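Local coordinates for protein glycerol dehydrogenase (Bacillus coagulans, PDB 6CSJ) that probably catalyses the NAD-dependent oxidation of glycerol and related polyols, and as this double mutant has acquired D-lactate dehydrogenase activity, at residues D16-S22 with T47-Y52; P110-P115 with P147-M152; A158-A162 with A221-V226; A172-F177 with A203-Y207. The protein carries 2 engineered substitutions. One frame throughout, in Å; residues are numbered along the deposited sequence.

Contact 1: residues D16-S22 with T47-Y52; sequences DELSRLS and TVEESY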
loop_
_atom_site.group_PDB
_atom_site.type_symbol
_atom_site.label_atom_id
_atom_site.label_comp_id
_atom_site.label_asym_id
_atom_site.label_seq_id
_atom_site.Cartn_x
_atom_site.Cartn_y
_atom_site.Cartn_z
ATOM N N ASP A 16 17.053 -2.401 -12.158
ATOM C CA ASP A 16 16.981 -2.130 -13.602
ATOM C C ASP A 16 16.004 -3.054 -14.376
ATOM O O ASP A 16 16.176 -3.300 -15.572
ATOM C CB ASP A 16 18.408 -2.171 -14.194
ATOM C CG ASP A 16 18.606 -1.226 -15.382
ATOM O OD1 ASP A 16 17.741 -0.365 -15.692
ATOM O OD2 ASP A 16 19.669 -1.357 -16.017
ATOM N N GLU A 17 14.975 -3.536 -13.684
ATOM C CA GLU A 17 13.902 -4.365 -14.273
ATOM C C GLU A 17 13.119 -3.696 -15.423
ATOM O O GLU A 17 12.673 -4.387 -16.348
ATOM C CB GLU A 17 12.913 -4.796 -13.175
ATOM C CG GLU A 17 12.727 -6.278 -12.876
ATOM C CD GLU A 17 13.842 -7.192 -13.303
ATOM O OE1 GLU A 17 13.737 -7.747 -14.422
ATOM O OE2 GLU A 17 14.794 -7.397 -12.525
ATOM N N LEU A 18 12.948 -2.375 -15.378
ATOM C CA LEU A 18 12.270 -1.647 -16.467
ATOM C C LEU A 18 13.013 -1.753 -17.807
ATOM O O LEU A 18 12.385 -1.646 -18.862
ATOM C CB LEU A 18 12.045 -0.168 -16.108
ATOM C CG LEU A 18 10.995 0.128 -15.027
ATOM C CD1 LEU A 18 10.898 1.617 -14.752
ATOM C CD2 LEU A 18 9.626 -0.427 -15.385
ATOM N N SER A 19 14.330 -1.976 -17.766
ATOM C CA SER A 19 15.123 -2.197 -18.978
ATOM C C SER A 19 14.767 -3.513 -19.670
ATOM O O SER A 19 15.133 -3.698 -20.818
ATOM C CB SER A 19 16.630 -2.178 -18.670
ATOM O OG SER A 19 17.047 -3.425 -18.123
ATOM N N ARG A 20 14.089 -4.425 -18.971
ATOM C CA ARG A 20 13.555 -5.657 -19.563
ATOM C C ARG A 20 12.025 -5.629 -19.686
ATOM O O ARG A 20 11.395 -6.692 -19.830
ATOM C CB ARG A 20 13.980 -6.878 -18.725
ATOM C CG ARG A 20 15.463 -7.198 -18.786
ATOM C CD ARG A 20 15.883 -8.224 -17.735
ATOM N NE ARG A 20 17.154 -7.838 -17.093
ATOM C CZ ARG A 20 17.301 -7.112 -15.975
ATOM N NH1 ARG A 20 16.269 -6.642 -15.300
ATOM N NH2 ARG A 20 18.524 -6.838 -15.541
ATOM N N LEU A 21 11.418 -4.436 -19.669
ATOM C CA LEU A 21 9.959 -4.329 -19.706
ATOM C C LEU A 21 9.370 -5.024 -20.931
ATOM O O LEU A 21 8.351 -5.714 -20.815
ATOM C CB LEU A 21 9.498 -2.869 -19.663
ATOM C CG LEU A 21 7.980 -2.618 -19.713
ATOM C CD1 LEU A 21 7.245 -3.393 -18.618
ATOM C CD2 LEU A 21 7.681 -1.134 -19.596
ATOM N N SER A 22 10.025 -4.850 -22.084
ATOM C CA SER A 22 9.605 -5.484 -23.340
ATOM C C SER A 22 9.592 -7.003 -23.270
ATOM O O SER A 22 8.716 -7.630 -23.842
ATOM C CB SER A 22 10.480 -5.020 -24.518
ATOM O OG SER A 22 11.793 -5.521 -24.428
ATOM N N THR A 47 14.688 4.515 -20.610
ATOM C CA THR A 47 14.887 3.090 -20.284
ATOM C C THR A 47 13.850 2.207 -20.964
ATOM O O THR A 47 14.185 1.155 -21.511
ATOM C CB THR A 47 14.822 2.841 -18.760
ATOM O OG1 THR A 47 15.758 3.694 -18.097
ATOM C CG2 THR A 47 15.125 1.382 -18.416
ATOM N N VAL A 48 12.594 2.652 -20.933
ATOM C CA VAL A 48 11.483 1.912 -21.543
ATOM C C VAL A 48 11.659 1.851 -23.067
ATOM O O VAL A 48 11.627 0.768 -23.656
ATOM C CB VAL A 48 10.118 2.532 -21.149
ATOM C CG1 VAL A 48 8.972 1.927 -21.955
ATOM C CG2 VAL A 48 9.871 2.349 -19.656
ATOM N N GLU A 49 11.870 3.012 -23.679
ATOM C CA GLU A 49 12.169 3.125 -25.118
ATOM C C GLU A 49 13.323 2.195 -25.541
ATOM O O GLU A 49 13.197 1.451 -26.514
ATOM C CB GLU A 49 12.468 4.599 -25.489
ATOM C CG GLU A 49 11.225 5.498 -25.533
ATOM C CD GLU A 49 11.521 6.981 -25.766
ATOM O OE1 GLU A 49 12.649 7.338 -26.188
ATOM O OE2 GLU A 49 10.608 7.785 -25.487
ATOM N N GLU A 50 14.421 2.229 -24.791
ATOM C CA GLU A 50 15.584 1.367 -25.072
ATOM C C GLU A 50 15.301 -0.128 -24.895
ATOM O O GLU A 50 15.921 -0.938 -25.530
ATOM C CB GLU A 50 16.815 1.797 -24.248
ATOM C CG GLU A 50 17.431 3.092 -24.793
ATOM C CD GLU A 50 18.663 3.566 -24.054
ATOM O OE1 GLU A 50 18.706 3.456 -22.814
ATOM O OE2 GLU A 50 19.618 3.998 -24.744
ATOM N N SER A 51 14.383 -0.476 -23.991
ATOM C CA SER A 51 13.941 -1.872 -23.806
ATOM C C SER A 51 13.289 -2.468 -25.035
ATOM O O SER A 51 13.403 -3.669 -25.275
ATOM C CB SER A 51 12.984 -2.001 -22.617
ATOM O OG SER A 51 12.388 -3.286 -22.568
ATOM N N TYR A 52 12.598 -1.632 -25.820
ATOM C CA TYR A 52 11.905 -2.073 -27.043
ATOM C C TYR A 52 12.742 -1.943 -28.345
ATOM O O TYR A 52 12.190 -2.075 -29.425
ATOM C CB TYR A 52 10.555 -1.339 -27.160
ATOM C CG TYR A 52 9.530 -1.789 -26.141
ATOM C CD1 TYR A 52 8.721 -2.901 -26.386
ATOM C CD2 TYR A 52 9.368 -1.116 -24.934
ATOM C CE1 TYR A 52 7.784 -3.331 -25.456
ATOM C CE2 TYR A 52 8.431 -1.532 -23.990
ATOM C CZ TYR A 52 7.646 -2.643 -24.257
ATOM O OH TYR A 52 6.719 -3.065 -23.332
#
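The Tyr52 ring lies against Ser22, whose CB sits over its face in a CH-pi contact, 3.5 Å from the ring centroid. Leu21 also reaches this tyrosine, with its CG 3.9 Å from Tyr52 OH. The hydroxyl itself is hydrogen-bonded to Thr25, one turn further along helix 21-28.

Beside the ring, two serines join the backbones. Ser22 N donates to Ser51 OG at 2.9 Å with a nearly straight angle. Ser22 OG donates to Ser51 O at 2.6 Å. Ser51 OG in turn gives a weak hydrogen bond to Ser19 O at 3.3 Å. The side chain of Ser51 thus accepts from the start of helix 21-28 and donates to the 3-10 turn just before it. Ser51 is the last residue of helix 38-51, so its carbonyl is available to a side chain outside the helix.

One turn earlier, Thr47 CG2 rests 3.5 Å from Ser19 N and 3.8 Å from Leu18 C, against the backbone of the 3-10 turn. On the inner side, Leu21 CD2 meets Val48 CG1 at 4.1 Å. Both residues also touch Ile34 and Ile91 of the central sheet. Serine hydrogen bonds, one of them weak, thus join the C-terminal end of helix 38-51 to the start of helix 21-28. Two helices packed on one face of a parallel sheet are typical of an alpha/beta, Rossmann-like domain.

Contact 2: residues P110-P115 with P147-M152; sequences PVIVAP and PTFVIM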
loop_
_atom_site.group_PDB
_atom_site.type_symbol
_atom_site.label_atom_id
_atom_site.label_comp_id
_atom_site.label_asym_id
_atom_site.label_seq_id
_atom_site.Cartn_x
_atom_site.Cartn_y
_atom_site.Cartn_z
ATOM N N PRO A 110 -4.678 -8.112 -20.027
ATOM C CA PRO A 110 -3.809 -8.266 -18.847
ATOM C C PRO A 110 -3.078 -6.967 -18.480
ATOM O O PRO A 110 -2.949 -6.071 -19.319
ATOM C CB PRO A 110 -2.831 -9.369 -19.251
ATOM C CG PRO A 110 -2.903 -9.439 -20.747
ATOM C CD PRO A 110 -4.299 -9.039 -21.110
ATOM N N VAL A 111 -2.636 -6.877 -17.225
ATOM C CA VAL A 111 -2.082 -5.649 -16.654
ATOM C C VAL A 111 -0.707 -5.895 -16.030
ATOM O O VAL A 111 -0.472 -6.942 -15.415
ATOM C CB VAL A 111 -3.014 -5.105 -15.548
ATOM C CG1 VAL A 111 -2.465 -3.795 -15.006
ATOM C CG2 VAL A 111 -4.432 -4.977 -16.050
ATOM N N ILE A 112 0.185 -4.915 -16.197
ATOM C CA ILE A 112 1.474 -4.866 -15.516
ATOM C C ILE A 112 1.511 -3.568 -14.727
ATOM O O ILE A 112 1.313 -2.495 -15.287
ATOM C CB ILE A 112 2.665 -4.924 -16.497
ATOM C CG1 ILE A 112 2.607 -6.231 -17.309
ATOM C CG2 ILE A 112 4.000 -4.805 -15.753
ATOM C CD1 ILE A 112 3.797 -6.473 -18.223
ATOM N N VAL A 113 1.761 -3.668 -13.422
ATOM C CA VAL A 113 1.958 -2.490 -12.584
ATOM C C VAL A 113 3.416 -2.464 -12.171
ATOM O O VAL A 113 3.976 -3.487 -11.776
ATOM C CB VAL A 113 0.987 -2.426 -11.373
ATOM C CG1 VAL A 113 -0.454 -2.345 -11.868
ATOM C CG2 VAL A 113 1.132 -3.611 -10.433
ATOM N N ALA A 114 4.030 -1.290 -12.312
ATOM C CA ALA A 114 5.439 -1.092 -12.035
ATOM C C ALA A 114 5.599 0.150 -11.166
ATOM O O ALA A 114 5.817 1.237 -11.686
ATOM C CB ALA A 114 6.216 -0.965 -13.340
ATOM N N PRO A 115 5.480 -0.006 -9.832
ATOM C CA PRO A 115 5.616 1.150 -8.946
ATOM C C PRO A 115 7.022 1.725 -8.993
ATOM O O PRO A 115 7.991 0.973 -9.131
ATOM C CB PRO A 115 5.322 0.593 -7.548
ATOM C CG PRO A 115 4.718 -0.745 -7.757
ATOM C CD PRO A 115 5.222 -1.246 -9.078
ATOM N N PRO A 147 -3.650 -7.684 -10.447
ATOM C CA PRO A 147 -2.895 -7.398 -11.670
ATOM C C PRO A 147 -2.034 -8.578 -12.087
ATOM O O PRO A 147 -1.486 -9.274 -11.223
ATOM C CB PRO A 147 -2.003 -6.212 -11.278
ATOM C CG PRO A 147 -2.091 -6.105 -9.777
ATOM C CD PRO A 147 -3.438 -6.642 -9.420
ATOM N N THR A 148 -1.925 -8.807 -13.397
ATOM C CA THR A 148 -1.232 -9.980 -13.919
ATOM C C THR A 148 0.232 -10.036 -13.435
ATOM O O THR A 148 0.634 -11.037 -12.858
ATOM C CB THR A 148 -1.303 -10.037 -15.466
ATOM O OG1 THR A 148 -2.574 -9.537 -15.918
ATOM C CG2 THR A 148 -1.117 -11.473 -15.979
ATOM N N PHE A 149 1.005 -8.969 -13.663
ATOM C CA PHE A 149 2.389 -8.865 -13.188
ATOM C C PHE A 149 2.537 -7.614 -12.329
ATOM O O PHE A 149 1.981 -6.566 -12.653
ATOM C CB PHE A 149 3.443 -8.708 -14.309
ATOM C CG PHE A 149 3.533 -9.841 -15.311
ATOM C CD1 PHE A 149 2.902 -11.075 -15.143
ATOM C CD2 PHE A 149 4.340 -9.668 -16.443
ATOM C CE1 PHE A 149 3.022 -12.077 -16.104
ATOM C CE2 PHE A 149 4.469 -10.672 -17.398
ATOM C CZ PHE A 149 3.808 -11.877 -17.227
ATOM N N VAL A 150 3.322 -7.739 -11.260
ATOM C CA VAL A 150 3.847 -6.607 -10.523
ATOM C C VAL A 150 5.370 -6.628 -10.706
ATOM O O VAL A 150 5.996 -7.664 -10.477
ATOM C CB VAL A 150 3.487 -6.693 -9.028
ATOM C CG1 VAL A 150 4.034 -5.489 -8.269
ATOM C CG2 VAL A 150 1.976 -6.809 -8.870
ATOM N N ILE A 151 5.948 -5.496 -11.122
ATOM C CA ILE A 151 7.382 -5.385 -11.394
ATOM C C ILE A 151 8.012 -4.285 -10.540
ATOM O O ILE A 151 7.606 -3.132 -10.639
ATOM C CB ILE A 151 7.657 -5.111 -12.893
ATOM C CG1 ILE A 151 7.215 -6.329 -13.723
ATOM C CG2 ILE A 151 9.148 -4.816 -13.131
ATOM C CD1 ILE A 151 7.352 -6.158 -15.215
ATOM N N MET A 152 9.013 -4.649 -9.729
ATOM C CA MET A 152 9.690 -3.713 -8.828
ATOM C C MET A 152 11.134 -3.472 -9.300
ATOM O O MET A 152 12.014 -4.325 -9.122
ATOM C CB MET A 152 9.695 -4.250 -7.383
ATOM C CG MET A 152 8.343 -4.665 -6.825
ATOM S SD MET A 152 7.052 -3.405 -6.905
ATOM C CE MET A 152 7.519 -2.297 -5.574
HETATM O O HOH W 1 8.987 -0.812 -10.867
#
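Apolar side chains fill both faces of this strand pair. On one face, Ile112 CD1 packs against Phe149 CD2 at 3.7 Å, and Ile112 CG2 meets Ile151 CD1 at 3.7 Å. Helix 21-28 covers this group through Tyr24, Thr25 and Leu28. On the opposite face, Val113 CG2 touches Val150 CG2 at 3.7 Å and Pro147 CG at 4.1 Å. Here helix 94-106 brings Leu97 and Lys101 against Val113. Toward the C-terminal end, Pro115 CD lies 3.6 Å from Met152 SD.

Between these faces runs the parallel pairing. Phe149 N donates to Val111 O at 3.1 Å, Val113 N to Phe149 O at 3.0 Å, and Ile151 N to Val113 O at 2.9 Å. The short segments diverge by only 22°, and their axes approach to 4.8 Å.

The two ends of the pair are polar. At the N-terminal end, Val111 N bonds to Thr148 OG1 at 3.0 Å, so a side chain takes the place of a backbone acceptor. At the other end, one water donates to both Pro115 O and Ile151 O, at 2.7 Å each. Strand 111-115 also pairs with strand 87-92. The connection between 111-115 and 149-153 contains two antiparallel strands and no helix. A buried parallel sheet with helices on both faces is characteristic of the Rossmann-like N-terminal domain of iron-containing alcohol dehydrogenases.

Contact 3: residues A158-A162 with A221-V226; sequences ASAPA and AEKHLV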
loop_
_atom_site.group_PDB
_atom_site.type_symbol
_atom_site.label_atom_id
_atom_site.label_comp_id
_atom_site.label_asym_id
_atom_site.label_seq_id
_atom_site.Cartn_x
_atom_site.Cartn_y
_atom_site.Cartn_z
ATOM N N ALA A 158 14.819 3.116 -5.343
ATOM C CA ALA A 158 15.790 3.697 -4.422
ATOM C C ALA A 158 16.056 5.192 -4.677
ATOM O O ALA A 158 16.485 5.890 -3.765
ATOM C CB ALA A 158 17.098 2.905 -4.451
ATOM N N SER A 159 15.807 5.685 -5.892
ATOM C CA SER A 159 15.941 7.128 -6.185
ATOM C C SER A 159 14.853 8.010 -5.530
ATOM O O SER A 159 15.024 9.231 -5.442
ATOM C CB SER A 159 15.995 7.404 -7.692
ATOM O OG SER A 159 14.697 7.541 -8.244
ATOM N N ALA A 160 13.746 7.409 -5.078
ATOM C CA ALA A 160 12.708 8.139 -4.322
ATOM C C ALA A 160 13.203 8.582 -2.939
ATOM O O ALA A 160 14.114 7.974 -2.401
ATOM C CB ALA A 160 11.462 7.277 -4.176
ATOM N N PRO A 161 12.610 9.643 -2.363
ATOM C CA PRO A 161 12.971 10.026 -0.980
ATOM C C PRO A 161 12.717 8.891 0.025
ATOM O O PRO A 161 11.708 8.191 -0.090
ATOM C CB PRO A 161 12.038 11.211 -0.676
ATOM C CG PRO A 161 11.642 11.753 -1.998
ATOM C CD PRO A 161 11.664 10.599 -2.977
ATOM N N ALA A 162 13.624 8.724 0.988
ATOM C CA ALA A 162 13.547 7.620 1.953
ATOM C C ALA A 162 12.285 7.654 2.822
ATOM O O ALA A 162 11.805 6.609 3.267
ATOM C CB ALA A 162 14.793 7.574 2.823
ATOM N N ALA A 221 18.759 3.514 1.926
ATOM C CA ALA A 221 17.803 4.255 1.077
ATOM C C ALA A 221 17.890 5.777 1.227
ATOM O O ALA A 221 17.616 6.492 0.280
ATOM C CB ALA A 221 16.378 3.784 1.325
ATOM N N GLU A 222 18.278 6.264 2.401
ATOM C CA GLU A 222 18.597 7.684 2.611
ATOM C C GLU A 222 19.656 8.233 1.646
ATOM O O GLU A 222 19.637 9.419 1.343
ATOM C CB GLU A 222 19.132 7.909 4.027
ATOM C CG GLU A 222 18.069 7.947 5.100
ATOM C CD GLU A 222 18.643 8.096 6.494
ATOM O OE1 GLU A 222 19.790 7.639 6.749
ATOM O OE2 GLU A 222 17.936 8.671 7.339
ATOM N N LYS A 223 20.591 7.385 1.221
ATOM C CA LYS A 223 21.628 7.752 0.252
ATOM C C LYS A 223 21.270 7.266 -1.156
ATOM O O LYS A 223 22.113 7.262 -2.052
ATOM C CB LYS A 223 22.968 7.151 0.674
ATOM C CG LYS A 223 23.463 7.580 2.030
ATOM C CD LYS A 223 23.835 9.045 2.026
ATOM C CE LYS A 223 24.671 9.421 3.254
ATOM N NZ LYS A 223 23.877 9.541 4.514
ATOM N N HIS A 224 20.018 6.858 -1.341
ATOM C CA HIS A 224 19.509 6.349 -2.602
ATOM C C HIS A 224 20.271 5.138 -3.137
ATOM O O HIS A 224 20.432 4.981 -4.337
ATOM C CB HIS A 224 19.405 7.494 -3.626
ATOM C CG HIS A 224 18.637 8.671 -3.113
ATOM N ND1 HIS A 224 17.274 8.632 -2.892
ATOM C CD2 HIS A 224 19.045 9.899 -2.716
ATOM C CE1 HIS A 224 16.871 9.790 -2.398
ATOM N NE2 HIS A 224 17.926 10.582 -2.292
ATOM N N LEU A 225 20.686 4.262 -2.226
ATOM C CA LEU A 225 21.465 3.074 -2.558
ATOM C C LEU A 225 20.665 1.811 -2.295
ATOM O O LEU A 225 19.828 1.776 -1.402
ATOM C CB LEU A 225 22.741 3.039 -1.718
ATOM C CG LEU A 225 23.610 4.297 -1.790
ATOM C CD1 LEU A 225 24.648 4.313 -0.669
ATOM C CD2 LEU A 225 24.266 4.439 -3.169
ATOM N N VAL A 226 20.950 0.777 -3.079
ATOM C CA VAL A 226 20.286 -0.515 -2.969
ATOM C C VAL A 226 21.230 -1.539 -2.355
ATOM O O VAL A 226 22.241 -1.899 -2.966
ATOM C CB VAL A 226 19.841 -1.032 -4.348
ATOM C CG1 VAL A 226 19.108 -2.377 -4.209
ATOM C CG2 VAL A 226 18.980 0.016 -5.054
#
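A Schellman motif ends helix 197-221, and its C-prime residue, His224, makes the main contact here. Its positive phi of 58° turns the chain out of the helix. His224 N bonds to Ala221 O at 2.9 Å, closing a type I turn. The imidazole then reaches across, and His224 ND1 donates to Ala158 O at 3.0 Å. The same carbonyl oxygen lies 3.3 Å from His224 CA, a CA-H...O contact. Ala158 O and Ala160 O both approach the ring at its edge.

Alanine methyl groups make further contacts between the two segments. Ala158 CB meets Val226 CG2 at 3.5 Å. Ala162 CB sits 3.7 Å from Glu222 N and 4.4 Å from Ala221 CB. Ser159 points away, and its OG bonds back to Val156 O.

The contact is at the surface. Segment 158-162 links helix 154-158, which follows strand 149-153 of the parallel sheet, to helix 162-173. Segment 221-226 joins helix 197-221 to helix 228-248.

Contact 4: residues A172-F177 with A203-Y207; sequences ALATYF and AKLCY
Both segments are largely helical. Residues 203-207 form one continuous turn inside helix 197-221. Residues 172-177 span the junction of helices 162-173 and 175-185, yet every residue keeps helical phi/psi, and Thr175 N bonds to Ala172 O at 3.2 Å. The closest CA pair is Tyr176 with Ala203 at 4.6 Å. Leu173 CA and Tyr207 CA are 5.7 Å apart. Ala172 CA and Cys206 CA are 6.7 Å apart.

Tyr176 is t (chi2 58°), and its side chain runs across helix 197-221, with Tyr176 CD1 3.6 Å from Lys204 CA. Its CB is 3.5 Å from Ala203 O and 3.8 Å from Tyr207 CB. Lys204 CD sits over the Tyr176 ring, 3.9 Å from its centroid; Lys204 NZ pairs with Asp208. Tyr207 is also t. Phe177, m, points its ring edge at the Tyr207 face in a T-shaped pair, centroids 5.0 Å apart and planes at 71°. Leu173 CD1 touches Tyr207 CE1 at 3.8 Å. Thr175 CG2 meets Ala203 CB at 3.8 Å, and Ala172 CB meets Cys206 SG at 3.6 Å.

This is close packing in an all-helical domain. No hydrogen bond crosses between the segments. Polar tips bond to other helices, Tyr207 OH to Glu295 and Thr175 OG1 to Ser241, so aromatic and van der Waals contacts hold this interface.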
loop_
_atom_site.group_PDB
_atom_site.type_symbol
_atom_site.label_atom_id
_atom_site.label_comp_id
_atom_site.label_asym_id
_atom_site.label_seq_id
_atom_site.Cartn_x
_atom_site.Cartn_y
_atom_site.Cartn_z
ATOM N N ALA A 172 3.293 -1.701 6.110
ATOM C CA ALA A 172 3.642 -3.122 6.313
ATOM C C ALA A 172 3.546 -3.600 7.775
ATOM O O ALA A 172 3.252 -4.770 8.036
ATOM C CB ALA A 172 5.039 -3.394 5.773
ATOM N N LEU A 173 3.783 -2.681 8.706
ATOM C CA LEU A 173 3.784 -2.974 10.140
ATOM C C LEU A 173 2.429 -3.478 10.651
ATOM O O LEU A 173 2.378 -4.341 11.528
ATOM C CB LEU A 173 4.200 -1.718 10.910
ATOM C CG LEU A 173 4.782 -1.871 12.303
ATOM C CD1 LEU A 173 6.019 -2.766 12.302
ATOM C CD2 LEU A 173 5.114 -0.481 12.851
ATOM N N ALA A 174 1.341 -2.955 10.085
ATOM C CA ALA A 174 -0.006 -3.353 10.475
ATOM C C ALA A 174 -0.393 -4.762 10.055
ATOM O O ALA A 174 -1.254 -5.369 10.692
ATOM C CB ALA A 174 -1.021 -2.378 9.900
ATOM N N THR A 175 0.236 -5.286 9.002
ATOM C CA THR A 175 -0.281 -6.469 8.310
ATOM C C THR A 175 -0.475 -7.701 9.181
ATOM O O THR A 175 -1.538 -8.316 9.127
ATOM C CB THR A 175 0.596 -6.850 7.103
ATOM O OG1 THR A 175 0.777 -5.706 6.254
ATOM C CG2 THR A 175 -0.051 -7.998 6.306
ATOM N N TYR A 176 0.537 -8.069 9.968
ATOM C CA TYR A 176 0.434 -9.246 10.839
ATOM C C TYR A 176 -0.662 -9.100 11.903
ATOM O O TYR A 176 -1.431 -10.037 12.136
ATOM C CB TYR A 176 1.768 -9.556 11.530
ATOM C CG TYR A 176 1.667 -10.732 12.489
ATOM C CD1 TYR A 176 1.241 -11.983 12.037
ATOM C CD2 TYR A 176 1.962 -10.589 13.850
ATOM C CE1 TYR A 176 1.134 -13.056 12.900
ATOM C CE2 TYR A 176 1.854 -11.665 14.722
ATOM C CZ TYR A 176 1.442 -12.893 14.235
ATOM O OH TYR A 176 1.328 -13.962 15.087
ATOM N N PHE A 177 -0.728 -7.930 12.535
ATOM C CA PHE A 177 -1.658 -7.706 13.631
ATOM C C PHE A 177 -3.114 -7.727 13.156
ATOM O O PHE A 177 -3.995 -8.298 13.831
ATOM C CB PHE A 177 -1.319 -6.398 14.356
ATOM C CG PHE A 177 0.067 -6.379 14.932
ATOM C CD1 PHE A 177 0.423 -7.260 15.959
ATOM C CD2 PHE A 177 1.038 -5.519 14.426
ATOM C CE1 PHE A 177 1.719 -7.277 16.479
ATOM C CE2 PHE A 177 2.329 -5.523 14.955
ATOM C CZ PHE A 177 2.665 -6.391 15.995
ATOM N N ALA A 203 2.098 -12.702 6.206
ATOM C CA ALA A 203 1.893 -11.544 7.078
ATOM C C ALA A 203 2.896 -11.510 8.246
ATOM O O ALA A 203 3.440 -10.459 8.583
ATOM C CB ALA A 203 0.468 -11.543 7.608
ATOM N N LYS A 204 3.128 -12.670 8.850
ATOM C CA LYS A 204 4.091 -12.818 9.955
ATOM C C LYS A 204 5.525 -12.530 9.466
ATOM O O LYS A 204 6.269 -11.768 10.099
ATOM C CB LYS A 204 3.941 -14.227 10.588
ATOM C CG LYS A 204 4.924 -14.651 11.677
ATOM C CD LYS A 204 4.938 -13.727 12.874
ATOM C CE LYS A 204 5.964 -14.146 13.918
ATOM N NZ LYS A 204 6.300 -12.978 14.787
ATOM N N LEU A 205 5.898 -13.109 8.327
ATOM C CA LEU A 205 7.204 -12.818 7.725
ATOM C C LEU A 205 7.355 -11.328 7.402
ATOM O O LEU A 205 8.441 -10.774 7.551
ATOM C CB LEU A 205 7.431 -13.654 6.471
ATOM C CG LEU A 205 8.779 -13.479 5.759
ATOM C CD1 LEU A 205 9.948 -13.980 6.603
ATOM C CD2 LEU A 205 8.725 -14.187 4.412
ATOM N N CYS A 206 6.267 -10.695 6.966
ATOM C CA CYS A 206 6.263 -9.264 6.698
ATOM C C CYS A 206 6.706 -8.489 7.936
ATOM O O CYS A 206 7.667 -7.729 7.865
ATOM C CB CYS A 206 4.881 -8.786 6.215
ATOM S SG CYS A 206 4.792 -7.005 5.890
ATOM N N TYR A 207 6.026 -8.722 9.061
ATOM C CA TYR A 207 6.350 -8.074 10.341
ATOM C C TYR A 207 7.798 -8.325 10.777
ATOM O O TYR A 207 8.531 -7.386 11.085
ATOM C CB TYR A 207 5.392 -8.535 11.466
ATOM C CG TYR A 207 5.737 -7.923 12.810
ATOM C CD1 TYR A 207 5.477 -6.574 13.074
ATOM C CD2 TYR A 207 6.388 -8.672 13.793
ATOM C CE1 TYR A 207 5.815 -6.004 14.286
ATOM C CE2 TYR A 207 6.736 -8.103 15.019
ATOM C CZ TYR A 207 6.452 -6.775 15.259
ATOM O OH TYR A 207 6.809 -6.225 16.458
#

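How the contacts relate
Contacts 1 and 2 share the parallel-sheet domain. Their centres are 14 Å apart and they touch, with Glu17 CB 3.8 Å from Ile151 CG2 and Leu18 CD2 4.0 Å from Ala114 CB. Contact 4 belongs to the helical domain; its nearest atoms are about 12 Å from contact 2 and about 19 Å from contact 1. Contact 3 lies where the chain passes from sheet to helices, about 8 Å from contacts 1 and 2 and about 12 Å from contact 4, nearest atoms. Both segments of contact 4 fall between those of contact 3 in sequence. In this family the active site typically occupies the cleft between the two domains.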